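Local structure of outer protein YopM (Yersinia pestis, 1JL5) at residues L322-N327 with S345-A350. The protein is a leucine-rich repeat effector of the plague bacterium that probably alters host cell physiology and promotes bacterial survival in host tissues. Numbering follows the deposited sequence.
Sequences LNVSNN and SFNHLA. With CA (calcium ion), chain B.
V324 O is gripped by two asparagine amides, N347 from the next repeat and N327 from its own. N347 ND2 donates to V324 O at 2.6 Å in a nearly straight bond (173°). N327 ND2 donates to the same oxygen at 2.8 Å. The two donors reach V324 O from opposite faces of its carbonyl plane, and the oxygen lies close to the amide plane of each. In both asparagines CG is anti to the carbonyl carbon and beside the backbone N (chi1 -87°), and from there the N347 amide reaches across to the preceding turn. These are the recurring asparagines of the leucine-rich repeat, at equivalent places in successive turns. N347 ND2 also donates to A344 O, and N347 OD1 accepts from L329 N, so its amide is fixed at both ends. N327 ND2 likewise bonds A304 O of the preceding turn.

Beside these amides, the backbone N of N326 donates to S345 O at 2.6 Å. The hydroxyls meet tip to tip, with S325 OG hydrogen-bonded to S345 OG at 2.6 Å. S325 OG also lies at the edge of the F346 ring, in its plane, 3.7 Å from CD2. N323 OD1 accepts from S325 N, an Asx turn at the end of strand 321-323.

The bond from CA to CB of N326 leads away overall, though its CB still touches CB of F346 at 3.9 Å. N326 OD1 binds a calcium ion at 2.2 Å, and three waters also bind the ion. N246 and D266 of the second subunit complete the site, so the calcium joins two chains of the tetramer. N326 ND2 donates to E286 of the second subunit.

The contact follows parallel strands 321-323 and 341-343, where the chain turns away from the strands of the solenoid. Strand 301-303 packs beside L322 and N323. F346 stacks on Y366 of the following turn.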
loop_
_atom_site.group_PDB
_atom_site.type_symbol
_atom_site.label_atom_id
_atom_site.label_comp_id
_atom_site.label_asym_id
_atom_site.label_seq_id
_atom_site.Cartn_x
_atom_site.Cartn_y
_atom_site.Cartn_z
ATOM N N LEU A 322 11.545 -14.043 -10.698
ATOM C CA LEU A 322 12.250 -14.422 -9.510
ATOM C C LEU A 322 11.895 -13.425 -8.442
ATOM O O LEU A 322 12.186 -12.235 -8.561
ATOM C CB LEU A 322 13.752 -14.393 -9.723
ATOM C CG LEU A 322 14.530 -14.695 -8.442
ATOM C CD1 LEU A 322 14.199 -16.108 -7.978
ATOM C CD2 LEU A 322 16.024 -14.538 -8.690
ATOM N N ASN A 323 11.233 -13.910 -7.407
ATOM C CA ASN A 323 10.904 -13.052 -6.299
ATOM C C ASN A 323 11.586 -13.655 -5.094
ATOM O O ASN A 323 11.177 -14.699 -4.589
ATOM C CB ASN A 323 9.403 -12.987 -6.057
ATOM C CG ASN A 323 9.049 -11.969 -5.005
ATOM O OD1 ASN A 323 9.907 -11.573 -4.214
ATOM N ND2 ASN A 323 7.796 -11.542 -4.977
ATOM N N VAL A 324 12.662 -13.017 -4.664
ATOM C CA VAL A 324 13.398 -13.472 -3.498
ATOM C C VAL A 324 13.436 -12.272 -2.580
ATOM O O VAL A 324 14.352 -12.077 -1.783
ATOM C CB VAL A 324 14.814 -13.905 -3.863
ATOM C CG1 VAL A 324 14.757 -15.186 -4.677
ATOM C CG2 VAL A 324 15.504 -12.805 -4.640
ATOM N N SER A 325 12.409 -11.455 -2.728
ATOM C CA SER A 325 12.274 -10.262 -1.926
ATOM C C SER A 325 12.299 -10.645 -0.465
ATOM O O SER A 325 11.845 -11.720 -0.071
ATOM C CB SER A 325 10.946 -9.572 -2.225
ATOM O OG SER A 325 10.824 -8.406 -1.436
ATOM N N ASN A 326 12.835 -9.750 0.341
ATOM C CA ASN A 326 12.876 -9.963 1.766
ATOM C C ASN A 326 13.530 -11.263 2.170
ATOM O O ASN A 326 12.908 -12.142 2.760
ATOM C CB ASN A 326 11.466 -9.898 2.347
ATOM C CG ASN A 326 11.479 -9.890 3.853
ATOM O OD1 ASN A 326 12.411 -9.372 4.459
ATOM N ND2 ASN A 326 10.448 -10.455 4.465
ATOM N N ASN A 327 14.797 -11.382 1.829
ATOM C CA ASN A 327 15.555 -12.545 2.209
ATOM C C ASN A 327 16.840 -12.011 2.763
ATOM O O ASN A 327 16.889 -10.864 3.188
ATOM C CB ASN A 327 15.771 -13.466 1.020
ATOM C CG ASN A 327 14.626 -14.437 0.856
ATOM O OD1 ASN A 327 14.400 -15.284 1.719
ATOM N ND2 ASN A 327 13.885 -14.308 -0.234
ATOM N N SER A 345 13.975 -7.159 -3.756
ATOM C CA SER A 345 13.938 -6.073 -2.799
ATOM C C SER A 345 14.068 -6.640 -1.393
ATOM O O SER A 345 13.848 -7.832 -1.167
ATOM C CB SER A 345 12.612 -5.344 -2.927
ATOM O OG SER A 345 11.565 -6.286 -2.825
ATOM N N PHE A 346 14.430 -5.781 -0.450
ATOM C CA PHE A 346 14.571 -6.187 0.940
ATOM C C PHE A 346 15.525 -7.349 1.106
ATOM O O PHE A 346 15.196 -8.392 1.671
ATOM C CB PHE A 346 13.207 -6.538 1.508
ATOM C CG PHE A 346 12.271 -5.383 1.535
ATOM C CD1 PHE A 346 12.472 -4.336 2.432
ATOM C CD2 PHE A 346 11.190 -5.326 0.660
ATOM C CE1 PHE A 346 11.608 -3.249 2.457
ATOM C CE2 PHE A 346 10.322 -4.243 0.678
ATOM C CZ PHE A 346 10.532 -3.203 1.580
ATOM N N ASN A 347 16.720 -7.159 0.580
ATOM C CA ASN A 347 17.757 -8.153 0.695
ATOM C C ASN A 347 18.995 -7.376 1.026
ATOM O O ASN A 347 18.921 -6.179 1.273
ATOM C CB ASN A 347 17.915 -8.919 -0.608
ATOM C CG ASN A 347 16.987 -10.095 -0.680
ATOM O OD1 ASN A 347 17.178 -11.081 0.025
ATOM N ND2 ASN A 347 15.962 -9.993 -1.510
ATOM N N HIS A 348 20.130 -8.051 1.037
ATOM C CA HIS A 348 21.370 -7.388 1.357
ATOM C C HIS A 348 22.255 -7.344 0.127
ATOM O O HIS A 348 23.454 -7.596 0.200
ATOM C CB HIS A 348 22.083 -8.132 2.469
ATOM C CG HIS A 348 22.876 -7.234 3.353
ATOM N ND1 HIS A 348 22.318 -6.581 4.429
ATOM C CD2 HIS A 348 24.160 -6.818 3.281
ATOM C CE1 HIS A 348 23.225 -5.799 4.981
ATOM N NE2 HIS A 348 24.352 -5.924 4.304
ATOM N N LEU A 349 21.652 -7.024 -1.007
ATOM C CA LEU A 349 22.390 -6.960 -2.254
ATOM C C LEU A 349 23.216 -5.693 -2.364
ATOM O O LEU A 349 22.703 -4.591 -2.196
ATOM C CB LEU A 349 21.429 -7.031 -3.436
ATOM C CG LEU A 349 20.520 -8.254 -3.452
ATOM C CD1 LEU A 349 19.645 -8.197 -4.688
ATOM C CD2 LEU A 349 21.358 -9.532 -3.416
ATOM N N ALA A 350 24.504 -5.864 -2.628
ATOM C CA ALA A 350 25.403 -4.735 -2.816
ATOM C C ALA A 350 25.281 -4.429 -4.301
ATOM O O ALA A 350 25.421 -3.286 -4.737
ATOM C CB ALA A 350 26.831 -5.134 -2.483
HETATM CA CA CA B . 13.760 -8.358 5.936
HETATM O O HOH W 1 15.455 -9.144 4.556
HETATM O O HOH W 2 11.819 -8.031 6.937
HETATM O O HOH W 3 13.633 -6.295 5.119
#